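Local coordinates for protein acetyl xylan esterase (Paenibacillus sp. R4, PDB 6AGQ) that probably hydrolyses acetyl esters on xylan, as a cold-active esterase of the alpha/beta-hydrolase clan, at residues Ala42-Val47 against Leu165-Ser170; Tyr58-Asp63 against Ala114-Asp119; Asp63-Thr68 against Val157-Ile162; Tyr133-Ile138 against Gly145-Ala150. All coordinates share one frame; numbering follows the deposited sequence.

Contact 1 (Ala42-Val47 against Leu165-Ser170)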
loop_
_atom_site.group_PDB
_atom_site.type_symbol
_atom_site.label_atom_id
_atom_site.label_comp_id
_atom_site.label_asym_id
_atom_site.label_seq_id
_atom_site.Cartn_x
_atom_site.Cartn_y
_atom_site.Cartn_z
ATOM N N ALA A 42 1.849 48.971 -1.575
ATOM C CA ALA A 42 1.939 48.316 -0.267
ATOM C C ALA A 42 0.924 48.864 0.780
ATOM O O ALA A 42 0.857 50.053 1.018
ATOM C CB ALA A 42 3.355 48.418 0.273
ATOM N N GLN A 43 0.111 47.981 1.349
ATOM C CA GLN A 43 -0.692 48.299 2.512
ATOM C C GLN A 43 -0.149 47.418 3.640
ATOM O O GLN A 43 0.184 46.228 3.457
ATOM C CB GLN A 43 -2.183 48.046 2.302
ATOM C CG GLN A 43 -2.865 48.773 1.119
ATOM C CD GLN A 43 -4.269 48.200 0.808
ATOM O OE1 GLN A 43 -4.502 47.631 -0.269
ATOM N NE2 GLN A 43 -5.203 48.324 1.773
ATOM N N VAL A 44 -0.019 48.008 4.806
ATOM C CA VAL A 44 0.427 47.303 5.962
ATOM C C VAL A 44 -0.577 47.547 7.122
ATOM O O VAL A 44 -1.156 48.605 7.234
ATOM C CB VAL A 44 1.842 47.784 6.201
ATOM C CG1 VAL A 44 2.357 47.285 7.498
ATOM C CG2 VAL A 44 2.751 47.319 5.060
ATOM N N ASN A 45 -0.740 46.596 8.011
ATOM C CA ASN A 45 -1.727 46.704 9.116
ATOM C C ASN A 45 -1.192 45.936 10.352
ATOM O O ASN A 45 -1.003 44.735 10.276
ATOM C CB ASN A 45 -3.028 46.073 8.578
ATOM C CG ASN A 45 -4.045 45.768 9.633
ATOM O OD1 ASN A 45 -4.039 46.340 10.716
ATOM N ND2 ASN A 45 -4.964 44.871 9.302
ATOM N N LEU A 46 -0.939 46.613 11.462
ATOM C CA LEU A 46 -0.388 45.969 12.658
ATOM C C LEU A 46 -1.407 44.996 13.240
ATOM O O LEU A 46 -2.591 45.316 13.337
ATOM C CB LEU A 46 -0.025 46.999 13.700
ATOM C CG LEU A 46 0.749 46.629 14.949
ATOM C CD1 LEU A 46 2.166 46.209 14.599
ATOM C CD2 LEU A 46 0.831 47.876 15.850
ATOM N N VAL A 47 -0.953 43.788 13.564
ATOM C CA VAL A 47 -1.775 42.829 14.264
ATOM C C VAL A 47 -1.752 43.200 15.744
ATOM O O VAL A 47 -0.668 43.195 16.370
ATOM C CB VAL A 47 -1.297 41.371 14.065
ATOM C CG1 VAL A 47 -2.067 40.450 15.021
ATOM C CG2 VAL A 47 -1.524 40.950 12.610
ATOM N N LEU A 165 11.177 41.548 -2.704
ATOM C CA LEU A 165 12.432 42.266 -2.387
ATOM C C LEU A 165 12.216 43.778 -2.491
ATOM O O LEU A 165 12.764 44.497 -1.677
ATOM C CB LEU A 165 13.565 41.871 -3.307
ATOM C CG LEU A 165 13.781 40.375 -3.503
ATOM C CD1 LEU A 165 14.762 40.118 -4.658
ATOM C CD2 LEU A 165 14.206 39.706 -2.204
ATOM N N ASP A 166 11.407 44.249 -3.458
ATOM C CA ASP A 166 10.970 45.686 -3.538
ATOM C C ASP A 166 10.225 46.067 -2.254
ATOM O O ASP A 166 10.389 47.162 -1.756
ATOM C CB ASP A 166 9.971 46.019 -4.724
ATOM C CG ASP A 166 10.544 45.760 -6.162
ATOM O OD1 ASP A 166 11.761 45.585 -6.326
ATOM O OD2 ASP A 166 9.740 45.747 -7.153
ATOM N N PHE A 167 9.354 45.196 -1.762
ATOM C CA PHE A 167 8.644 45.506 -0.505
ATOM C C PHE A 167 9.614 45.638 0.672
ATOM O O PHE A 167 9.573 46.666 1.385
ATOM C CB PHE A 167 7.577 44.494 -0.130
ATOM C CG PHE A 167 6.936 44.768 1.222
ATOM C CD1 PHE A 167 5.939 45.726 1.354
ATOM C CD2 PHE A 167 7.380 44.084 2.390
ATOM C CE1 PHE A 167 5.386 45.993 2.611
ATOM C CE2 PHE A 167 6.821 44.322 3.642
ATOM C CZ PHE A 167 5.817 45.276 3.760
ATOM N N VAL A 168 10.475 44.646 0.903
ATOM C CA VAL A 168 11.339 44.778 2.054
ATOM C C VAL A 168 12.272 45.968 1.910
ATOM O O VAL A 168 12.558 46.624 2.921
ATOM C CB VAL A 168 12.092 43.490 2.494
ATOM C CG1 VAL A 168 11.088 42.425 2.893
ATOM C CG2 VAL A 168 13.115 42.970 1.489
ATOM N N CYS A 169 12.743 46.260 0.693
ATOM C CA CYS A 169 13.641 47.428 0.486
ATOM C C CYS A 169 12.938 48.783 0.681
ATOM O O CYS A 169 13.545 49.747 1.123
ATOM C CB CYS A 169 14.298 47.393 -0.879
ATOM S SG CYS A 169 15.524 46.089 -0.931
ATOM N N SER A 170 11.647 48.826 0.387
ATOM C CA SER A 170 10.829 49.991 0.785
ATOM C C SER A 170 10.630 50.211 2.305
ATOM O O SER A 170 10.189 51.304 2.691
ATOM C CB SER A 170 9.456 49.918 0.128
ATOM O OG SER A 170 8.623 49.011 0.845
#
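Ala42 and Phe167 mark the closest backbone approach between Ala42-Val47 and Leu165-Ser170, with their CA atoms 7.3 Å apart. Ala42 leads into the edge strand 43-46. Phe167 lies near the C-terminal end of helix 153-170. No hydrogen bond joins the two backbones, and side chains bridge the gap.

The Phe167 ring makes the contact with one edge. CG is anti to the backbone N (chi1 175°), and this sends the ring out from the helix to the strand. Ala42 CB sits at the ring edge, 3.9 Å from Phe167 CD1. Val44 CG2 meets the next part of the same edge, 3.8 Å from Phe167 CE1. Both methyls lie near the ring plane. Val44 and Phe167 cross obliquely. Val44 CG2 is the branch beside the backbone N, while CG1 is anti to that N (chi1 171°). The contact is apolar and small, with 105 Å² buried in all. An alanine in place of Phe167 would probably leave Ala42 CB and Val44 CG2 without their partner and open a gap between strand and helix. Within the helix, Ser170 OG donates to Phe167 O at 2.6 Å, tying the side chain of Ser170 back to its own helix.

Phe167 also touches Leu116 of strand 114-118 and Val60 of strand 55-63. Next to it on the helix, Val168 packs on Val88 and Val90 of strand 86-92. The helix end thus lies over strands 86-92 and 114-118, and the Phe167 ring reaches out from it to the edge strand 43-46.

Contact 2 (Tyr58-Asp63 against Ala114-Asp119)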
loop_
_atom_site.group_PDB
_atom_site.type_symbol
_atom_site.label_atom_id
_atom_site.label_comp_id
_atom_site.label_asym_id
_atom_site.label_seq_id
_atom_site.Cartn_x
_atom_site.Cartn_y
_atom_site.Cartn_z
ATOM N N TYR A 58 2.910 42.484 11.059
ATOM C CA TYR A 58 2.085 43.164 10.094
ATOM C C TYR A 58 1.496 42.228 9.100
ATOM O O TYR A 58 2.167 41.376 8.560
ATOM C CB TYR A 58 2.901 44.200 9.349
ATOM C CG TYR A 58 3.471 45.274 10.261
ATOM C CD1 TYR A 58 2.757 46.434 10.527
ATOM C CD2 TYR A 58 4.688 45.080 10.890
ATOM C CE1 TYR A 58 3.287 47.426 11.368
ATOM C CE2 TYR A 58 5.226 46.029 11.745
ATOM C CZ TYR A 58 4.517 47.202 11.991
ATOM O OH TYR A 58 5.061 48.109 12.860
ATOM N N ASP A 59 0.214 42.416 8.858
ATOM C CA ASP A 59 -0.490 41.862 7.801
ATOM C C ASP A 59 -0.199 42.772 6.591
ATOM O O ASP A 59 -0.288 43.988 6.675
ATOM C CB ASP A 59 -1.994 41.889 8.161
ATOM C CG ASP A 59 -2.798 40.958 7.307
ATOM O OD1 ASP A 59 -2.164 40.333 6.433
ATOM O OD2 ASP A 59 -4.043 40.847 7.487
ATOM N N VAL A 60 0.174 42.176 5.466
ATOM C CA VAL A 60 0.793 42.927 4.374
ATOM C C VAL A 60 0.132 42.489 3.061
ATOM O O VAL A 60 -0.148 41.280 2.889
ATOM C CB VAL A 60 2.304 42.656 4.453
ATOM C CG1 VAL A 60 2.990 42.772 3.128
ATOM C CG2 VAL A 60 2.921 43.545 5.532
ATOM N N VAL A 61 -0.160 43.461 2.181
ATOM C CA VAL A 61 -0.590 43.221 0.791
ATOM C C VAL A 61 0.175 44.177 -0.130
ATOM O O VAL A 61 0.371 45.368 0.213
ATOM C CB VAL A 61 -2.134 43.248 0.616
ATOM C CG1 VAL A 61 -2.761 44.566 1.044
ATOM C CG2 VAL A 61 -2.517 42.918 -0.818
ATOM N N TYR A 62 0.746 43.627 -1.204
ATOM C CA TYR A 62 1.253 44.440 -2.291
ATOM C C TYR A 62 0.756 43.924 -3.629
ATOM O O TYR A 62 0.431 42.776 -3.766
ATOM C CB TYR A 62 2.803 44.603 -2.243
ATOM C CG TYR A 62 3.592 43.320 -2.406
ATOM C CD1 TYR A 62 3.946 42.537 -1.303
ATOM C CD2 TYR A 62 3.988 42.885 -3.666
ATOM C CE1 TYR A 62 4.617 41.340 -1.470
ATOM C CE2 TYR A 62 4.665 41.705 -3.839
ATOM C CZ TYR A 62 5.014 40.941 -2.736
ATOM O OH TYR A 62 5.695 39.737 -2.935
ATOM N N ASP A 63 0.740 44.763 -4.634
ATOM C CA ASP A 63 0.319 44.323 -6.004
ATOM C C ASP A 63 1.455 43.579 -6.742
ATOM O O ASP A 63 2.622 44.012 -6.732
ATOM C CB ASP A 63 -0.071 45.516 -6.877
ATOM C CG ASP A 63 -1.426 46.140 -6.493
ATOM O OD1 ASP A 63 -2.123 45.654 -5.571
ATOM O OD2 ASP A 63 -1.778 47.136 -7.162
ATOM N N ALA A 114 14.348 41.431 10.539
ATOM C CA ALA A 114 13.018 41.462 9.984
ATOM C C ALA A 114 12.792 40.206 9.169
ATOM O O ALA A 114 13.739 39.579 8.735
ATOM C CB ALA A 114 12.865 42.678 9.108
ATOM N N ALA A 115 11.533 39.832 8.937
ATOM C CA ALA A 115 11.258 38.732 8.056
ATOM C C ALA A 115 9.931 38.908 7.345
ATOM O O ALA A 115 8.939 39.390 7.938
ATOM C CB ALA A 115 11.302 37.397 8.827
ATOM N N LEU A 116 9.882 38.446 6.106
ATOM C CA LEU A 116 8.638 38.504 5.307
ATOM C C LEU A 116 8.361 37.116 4.761
ATOM O O LEU A 116 9.242 36.500 4.137
ATOM C CB LEU A 116 8.782 39.519 4.141
ATOM C CG LEU A 116 7.703 39.509 3.031
ATOM C CD1 LEU A 116 6.409 40.164 3.488
ATOM C CD2 LEU A 116 8.305 40.251 1.844
ATOM N N ALA A 117 7.127 36.652 4.949
ATOM C CA ALA A 117 6.627 35.508 4.243
ATOM C C ALA A 117 5.457 35.871 3.348
ATOM O O ALA A 117 4.548 36.509 3.797
ATOM C CB ALA A 117 6.179 34.462 5.249
ATOM N N ILE A 118 5.419 35.361 2.132
ATOM C CA ILE A 118 4.363 35.667 1.169
ATOM C C ILE A 118 3.629 34.426 0.623
ATOM O O ILE A 118 4.181 33.353 0.589
ATOM C CB ILE A 118 4.951 36.435 -0.065
ATOM C CG1 ILE A 118 5.982 35.594 -0.814
ATOM C CG2 ILE A 118 5.596 37.761 0.375
ATOM C CD1 ILE A 118 6.429 36.242 -2.097
ATOM N N ASP A 119 2.367 34.588 0.269
ATOM C CA ASP A 119 1.625 33.647 -0.570
ATOM C C ASP A 119 2.151 33.605 -2.032
ATOM O O ASP A 119 2.459 34.620 -2.598
ATOM C CB ASP A 119 0.208 34.084 -0.690
ATOM C CG ASP A 119 -0.657 33.892 0.602
ATOM O OD1 ASP A 119 -0.313 33.112 1.547
ATOM O OD2 ASP A 119 -1.750 34.526 0.591
#
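Tyr62 and Ile118 meet because both adopt a less common first torsion. Tyr62 CG stands between the backbone N and the carbonyl carbon (chi1 63°). Ile118 CG1 does the same on its own residue (chi1 62°), which leaves Ile118 CG2 beside the backbone N. The Tyr62 side chain can then reach over to strand 114-118, and its phenol end does the touching. Tyr62 OH lies 3.7 Å from Ile118 CD1 and 3.9 Å from Ile118 CG2. Ile118 CG2 also sits at the ring edge, near its plane, 4.1 Å from Tyr62 CE1. The two side chains cross at about a right angle.

The hydroxyl is not left to these methyls alone. Tyr62 OH is hydrogen-bonded to Asp160 O of helix 153-170, so a buried polar atom is satisfied and the ring is anchored at its far end.

A second, looser pair lies alongside. Val60 CG1 comes within 4.3 Å of Leu116 CD1. All four residues are buried, and the contact is otherwise apolar.

The two strands are not neighbours. Strand 69-77 runs between them, antiparallel to both, and the side chains meet over it. They fill space under helix 153-170, which Val60, Tyr62 and Leu116 also touch. Antiparallel strands 55-63 and 69-77 lead into the parallel part of the sheet, where 114-118 comes before 86-92 in the strand order. This crossed-over order is that of the alpha/beta-hydrolase fold.

Contact 3 (Asp63-Thr68 against Val157-Ile162)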
loop_
_atom_site.group_PDB
_atom_site.type_symbol
_atom_site.label_atom_id
_atom_site.label_comp_id
_atom_site.label_asym_id
_atom_site.label_seq_id
_atom_site.Cartn_x
_atom_site.Cartn_y
_atom_site.Cartn_z
ATOM N N ASP A 63 0.740 44.763 -4.634
ATOM C CA ASP A 63 0.319 44.323 -6.004
ATOM C C ASP A 63 1.455 43.579 -6.742
ATOM O O ASP A 63 2.622 44.012 -6.732
ATOM C CB ASP A 63 -0.071 45.516 -6.877
ATOM C CG ASP A 63 -1.426 46.140 -6.493
ATOM O OD1 ASP A 63 -2.123 45.654 -5.571
ATOM O OD2 ASP A 63 -1.778 47.136 -7.162
ATOM N N GLY A 64 1.097 42.483 -7.410
ATOM C CA GLY A 64 1.967 41.890 -8.398
ATOM C C GLY A 64 1.982 42.768 -9.648
ATOM O O GLY A 64 1.256 43.765 -9.743
ATOM N N ALA A 65 2.790 42.368 -10.600
ATOM C CA ALA A 65 2.958 43.107 -11.839
ATOM C C ALA A 65 1.671 43.185 -12.639
ATOM O O ALA A 65 1.426 44.218 -13.239
ATOM C CB ALA A 65 4.065 42.493 -12.678
ATOM N N ASP A 66 0.836 42.142 -12.579
ATOM C CA ASP A 66 -0.485 42.166 -13.223
ATOM C C ASP A 66 -1.640 42.644 -12.282
ATOM O O ASP A 66 -2.814 42.480 -12.579
ATOM C CB ASP A 66 -0.802 40.790 -13.900
ATOM C CG ASP A 66 -1.124 39.647 -12.866
ATOM O OD1 ASP A 66 -0.921 39.857 -11.639
ATOM O OD2 ASP A 66 -1.582 38.530 -13.279
ATOM N N GLY A 67 -1.324 43.252 -11.161
ATOM C CA GLY A 67 -2.387 43.697 -10.244
ATOM C C GLY A 67 -2.925 42.691 -9.220
ATOM O O GLY A 67 -3.754 43.056 -8.418
ATOM N N THR A 68 -2.508 41.421 -9.247
ATOM C CA THR A 68 -2.908 40.456 -8.181
ATOM C C THR A 68 -2.440 40.951 -6.755
ATOM O O THR A 68 -1.288 41.281 -6.595
ATOM C CB THR A 68 -2.240 39.085 -8.459
ATOM O OG1 THR A 68 -2.451 38.686 -9.819
ATOM C CG2 THR A 68 -2.742 38.014 -7.542
ATOM N N VAL A 157 4.700 34.433 -11.018
ATOM C CA VAL A 157 5.181 34.043 -9.659
ATOM C C VAL A 157 6.570 34.603 -9.359
ATOM O O VAL A 157 6.812 35.177 -8.270
ATOM C CB VAL A 157 5.109 32.499 -9.464
ATOM C CG1 VAL A 157 5.583 32.083 -8.103
ATOM C CG2 VAL A 157 3.665 32.026 -9.666
ATOM N N TYR A 158 7.503 34.470 -10.325
ATOM C CA TYR A 158 8.871 34.946 -10.109
ATOM C C TYR A 158 8.911 36.442 -9.968
ATOM O O TYR A 158 9.654 36.992 -9.141
ATOM C CB TYR A 158 9.836 34.503 -11.207
ATOM C CG TYR A 158 10.212 33.036 -11.191
ATOM C CD1 TYR A 158 9.477 32.088 -10.489
ATOM C CD2 TYR A 158 11.281 32.586 -11.908
ATOM C CE1 TYR A 158 9.828 30.751 -10.502
ATOM C CE2 TYR A 158 11.579 31.217 -11.960
ATOM C CZ TYR A 158 10.874 30.335 -11.251
ATOM O OH TYR A 158 11.167 29.005 -11.273
ATOM N N LEU A 159 8.104 37.119 -10.755
ATOM C CA LEU A 159 7.985 38.581 -10.583
ATOM C C LEU A 159 7.424 38.988 -9.218
ATOM O O LEU A 159 7.872 39.986 -8.649
ATOM C CB LEU A 159 7.091 39.156 -11.710
ATOM C CG LEU A 159 7.681 39.011 -13.091
ATOM C CD1 LEU A 159 6.701 39.519 -14.134
ATOM C CD2 LEU A 159 9.022 39.713 -13.276
ATOM N N ASP A 160 6.388 38.300 -8.727
ATOM C CA ASP A 160 5.867 38.558 -7.336
ATOM C C ASP A 160 6.987 38.418 -6.291
ATOM O O ASP A 160 7.045 39.193 -5.319
ATOM C CB ASP A 160 4.795 37.591 -6.935
ATOM C CG ASP A 160 3.551 37.643 -7.833
ATOM O OD1 ASP A 160 3.303 38.691 -8.497
ATOM O OD2 ASP A 160 2.811 36.593 -7.897
ATOM N N CYS A 161 7.887 37.442 -6.533
ATOM C CA CYS A 161 8.987 37.106 -5.649
ATOM C C CYS A 161 10.056 38.150 -5.656
ATOM O O CYS A 161 10.737 38.287 -4.657
ATOM C CB CYS A 161 9.584 35.700 -5.942
ATOM S SG CYS A 161 8.434 34.334 -5.564
ATOM N N ILE A 162 10.261 38.812 -6.799
ATOM C CA ILE A 162 11.197 39.946 -6.900
ATOM C C ILE A 162 10.560 41.192 -6.269
ATOM O O ILE A 162 11.214 42.041 -5.593
ATOM C CB ILE A 162 11.575 40.199 -8.394
ATOM C CG1 ILE A 162 12.613 39.140 -8.852
ATOM C CG2 ILE A 162 12.088 41.638 -8.652
ATOM C CD1 ILE A 162 12.707 39.050 -10.380
#
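Gly64 and Asp160 make the closest approach, with van der Waals contact between Gly64 CA and Asp160 OD1 at 3.5 Å. Asp160 CG is anti to its carbonyl carbon (chi1 -61°), which sets the carboxylate beside the backbone N and lets OD1 reach Gly64 CA. Gly64 suits the site, since a beta carbon there would run into the carboxylate.

The apolar part is one pair. Ala65 CB points to the helix and lies 4.2 Å from Leu159 CD1.

Hydrogen bonds shape the loop itself. Gly67 N donates to Gly64 O at 3.0 Å, closing a type I beta turn. Asp66 OD1 accepts twice from Thr68: from OG1 at 2.7 Å and from N at 3.3 Å, the latter completing an Asx turn. Both donors come from the same face of the carboxylate plane.

Charge also plays a part. Asp66 OD1 and Asp160 OD1 are 5.4 Å apart. Arg121 forms salt bridges with both carboxylates, through NH1 to Asp66 OD1 and NE to Asp160 OD2, which probably offsets their repulsion.

The loop is the hairpin connection between strands 55-63 and 69-77. It rests on helix 153-170, whose Tyr158 and Cys161 pack on Leu190 of helix 186-197.

Contact 4 (Tyr133-Ile138 against Gly145-Ala150)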
loop_
_atom_site.group_PDB
_atom_site.type_symbol
_atom_site.label_atom_id
_atom_site.label_comp_id
_atom_site.label_asym_id
_atom_site.label_seq_id
_atom_site.Cartn_x
_atom_site.Cartn_y
_atom_site.Cartn_z
ATOM N N TYR A 133 -4.733 32.104 -18.974
ATOM C CA TYR A 133 -3.988 31.102 -19.682
ATOM C C TYR A 133 -4.765 30.685 -20.981
ATOM O O TYR A 133 -6.001 30.713 -21.024
ATOM C CB TYR A 133 -3.647 29.928 -18.756
ATOM C CG TYR A 133 -3.017 30.358 -17.451
ATOM C CD1 TYR A 133 -1.697 30.736 -17.405
ATOM C CD2 TYR A 133 -3.763 30.436 -16.262
ATOM C CE1 TYR A 133 -1.140 31.189 -16.265
ATOM C CE2 TYR A 133 -3.184 30.874 -15.079
ATOM C CZ TYR A 133 -1.870 31.272 -15.085
ATOM O OH TYR A 133 -1.215 31.726 -13.931
ATOM N N PRO A 134 -4.033 30.387 -22.084
ATOM C CA PRO A 134 -4.746 30.001 -23.320
ATOM C C PRO A 134 -5.511 28.696 -23.278
ATOM O O PRO A 134 -6.353 28.480 -24.153
ATOM C CB PRO A 134 -3.636 29.930 -24.401
ATOM C CG PRO A 134 -2.329 30.032 -23.689
ATOM C CD PRO A 134 -2.573 30.465 -22.267
ATOM N N GLN A 135 -5.213 27.804 -22.345
ATOM C CA GLN A 135 -5.864 26.502 -22.342
ATOM C C GLN A 135 -6.120 26.136 -20.919
ATOM O O GLN A 135 -5.720 26.856 -19.998
ATOM C CB GLN A 135 -4.966 25.422 -22.998
ATOM C CG GLN A 135 -4.484 25.734 -24.436
ATOM C CD GLN A 135 -3.857 24.540 -25.216
ATOM O OE1 GLN A 135 -3.562 23.460 -24.681
ATOM N NE2 GLN A 135 -3.650 24.757 -26.516
ATOM N N GLY A 136 -6.738 24.977 -20.715
ATOM C CA GLY A 136 -6.803 24.425 -19.377
ATOM C C GLY A 136 -5.517 23.786 -18.856
ATOM O O GLY A 136 -4.377 24.060 -19.323
ATOM N N GLY A 137 -5.682 22.913 -17.856
ATOM C CA GLY A 137 -4.532 22.128 -17.396
ATOM C C GLY A 137 -4.825 20.933 -16.550
ATOM O O GLY A 137 -5.947 20.554 -16.378
ATOM N N ILE A 138 -3.746 20.382 -15.995
ATOM C CA ILE A 138 -3.769 19.316 -15.016
ATOM C C ILE A 138 -4.073 19.992 -13.677
ATOM O O ILE A 138 -3.545 21.075 -13.426
ATOM C CB ILE A 138 -2.362 18.656 -14.964
ATOM C CG1 ILE A 138 -1.962 18.112 -16.347
ATOM C CG2 ILE A 138 -2.252 17.553 -13.916
ATOM C CD1 ILE A 138 -2.960 17.213 -17.050
ATOM N N GLY A 145 -0.315 27.502 -19.007
ATOM C CA GLY A 145 0.465 28.283 -19.986
ATOM C C GLY A 145 1.774 27.634 -20.394
ATOM O O GLY A 145 2.710 28.323 -20.824
ATOM N N ILE A 146 1.840 26.313 -20.302
ATOM C CA ILE A 146 3.094 25.578 -20.512
ATOM C C ILE A 146 3.668 25.620 -21.920
ATOM O O ILE A 146 4.890 25.433 -22.096
ATOM C CB ILE A 146 3.033 24.143 -20.009
ATOM C CG1 ILE A 146 4.466 23.618 -19.740
ATOM C CG2 ILE A 146 2.224 23.247 -20.936
ATOM C CD1 ILE A 146 4.457 22.401 -18.851
ATOM N N LEU A 147 2.825 25.916 -22.915
ATOM C CA LEU A 147 3.302 26.074 -24.295
ATOM C C LEU A 147 3.969 27.383 -24.715
ATOM O O LEU A 147 4.545 27.436 -25.801
ATOM C CB LEU A 147 2.192 25.699 -25.266
ATOM C CG LEU A 147 1.789 24.220 -25.092
ATOM C CD1 LEU A 147 0.622 23.908 -26.042
ATOM C CD2 LEU A 147 2.957 23.245 -25.312
ATOM N N ASP A 148 3.967 28.402 -23.861
ATOM C CA ASP A 148 4.628 29.662 -24.162
ATOM C C ASP A 148 5.163 30.303 -22.869
ATOM O O ASP A 148 4.370 30.596 -22.004
ATOM C CB ASP A 148 3.608 30.585 -24.851
ATOM C CG ASP A 148 4.182 31.989 -25.232
ATOM O OD1 ASP A 148 5.428 32.245 -25.182
ATOM O OD2 ASP A 148 3.349 32.861 -25.594
ATOM N N PRO A 149 6.490 30.579 -22.767
ATOM C CA PRO A 149 6.982 31.150 -21.513
ATOM C C PRO A 149 6.376 32.530 -21.158
ATOM O O PRO A 149 6.319 32.857 -19.994
ATOM C CB PRO A 149 8.504 31.262 -21.711
ATOM C CG PRO A 149 8.723 31.145 -23.170
ATOM C CD PRO A 149 7.583 30.348 -23.731
ATOM N N ALA A 150 5.968 33.309 -22.147
ATOM C CA ALA A 150 5.346 34.605 -21.916
ATOM C C ALA A 150 4.080 34.505 -21.075
ATOM O O ALA A 150 3.786 35.450 -20.355
ATOM C CB ALA A 150 5.020 35.307 -23.238
HETATM O O HOH W 1 -2.784 26.767 -20.496
#
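Gly145 loses the most surface in this contact, and it meets both Tyr133 and Pro134. The CA atoms of Gly145 and Tyr133 are 5.3 Å apart. Gly145 has a positive phi (71°), a conformation that favours glycine. The tight fit against Tyr133 favours it too, because a beta carbon would press on the ring. Gly145 also starts a type I beta turn, closed by Asp148 N donating to Gly145 O at 3.3 Å.

Tyr133 brings its ring to Gly145 at an oblique angle. Its CG is anti to the carbonyl carbon (chi1 -50°), and Tyr133 CD1 comes to 3.9 Å from Gly145 N. The hydroxyl points to another partner: Tyr133 OH is hydrogen-bonded to Asp129 OD2, which fixes the far end of the ring.

Leu147 adds a looser touch. Its CD1 lies 4.4 Å from Gln135 NE2, a contact between a methyl and an amide with no bond. Leu147 also packs on Trp232 of helix 226-236 and Val246 of helix 243-251. Beyond the contact, Gln135 packs on Gly125 of the second subunit, and Gly137 makes backbone hydrogen bonds to that subunit.

One water links the two parts of this long loop, between strand 114-118 and helix 153-170. It donates to Gln135 O at 3.0 Å and accepts from Gly145 N at 3.0 Å. No direct hydrogen bond crosses between the segments. The two parts are thus joined by a shared water and by modest van der Waals contact, and the water satisfies two backbone groups that do not meet directly.

Contacts 1 and 3 both use helix 153-170, and contact 2 lies beneath it in the sheet. Contacts 1 and 2 are nearest, with centres about 6 Å apart; their strands 43-46 and 55-63 are sheet neighbours. Contact 3 lies about 13 Å from contact 2, centre to centre. The two share Asp63, and their segments alternate along the chain. Contact 1 encloses the other three. Contact 4 is nested inside contact 3, about 18 Å from it between centres. Contact 1 joins edge strand and helix, contact 2 joins two strands of the sheet across strand 69-77, and contact 3 sets a hairpin loop on the helix, while contact 4 lies by a subunit interface.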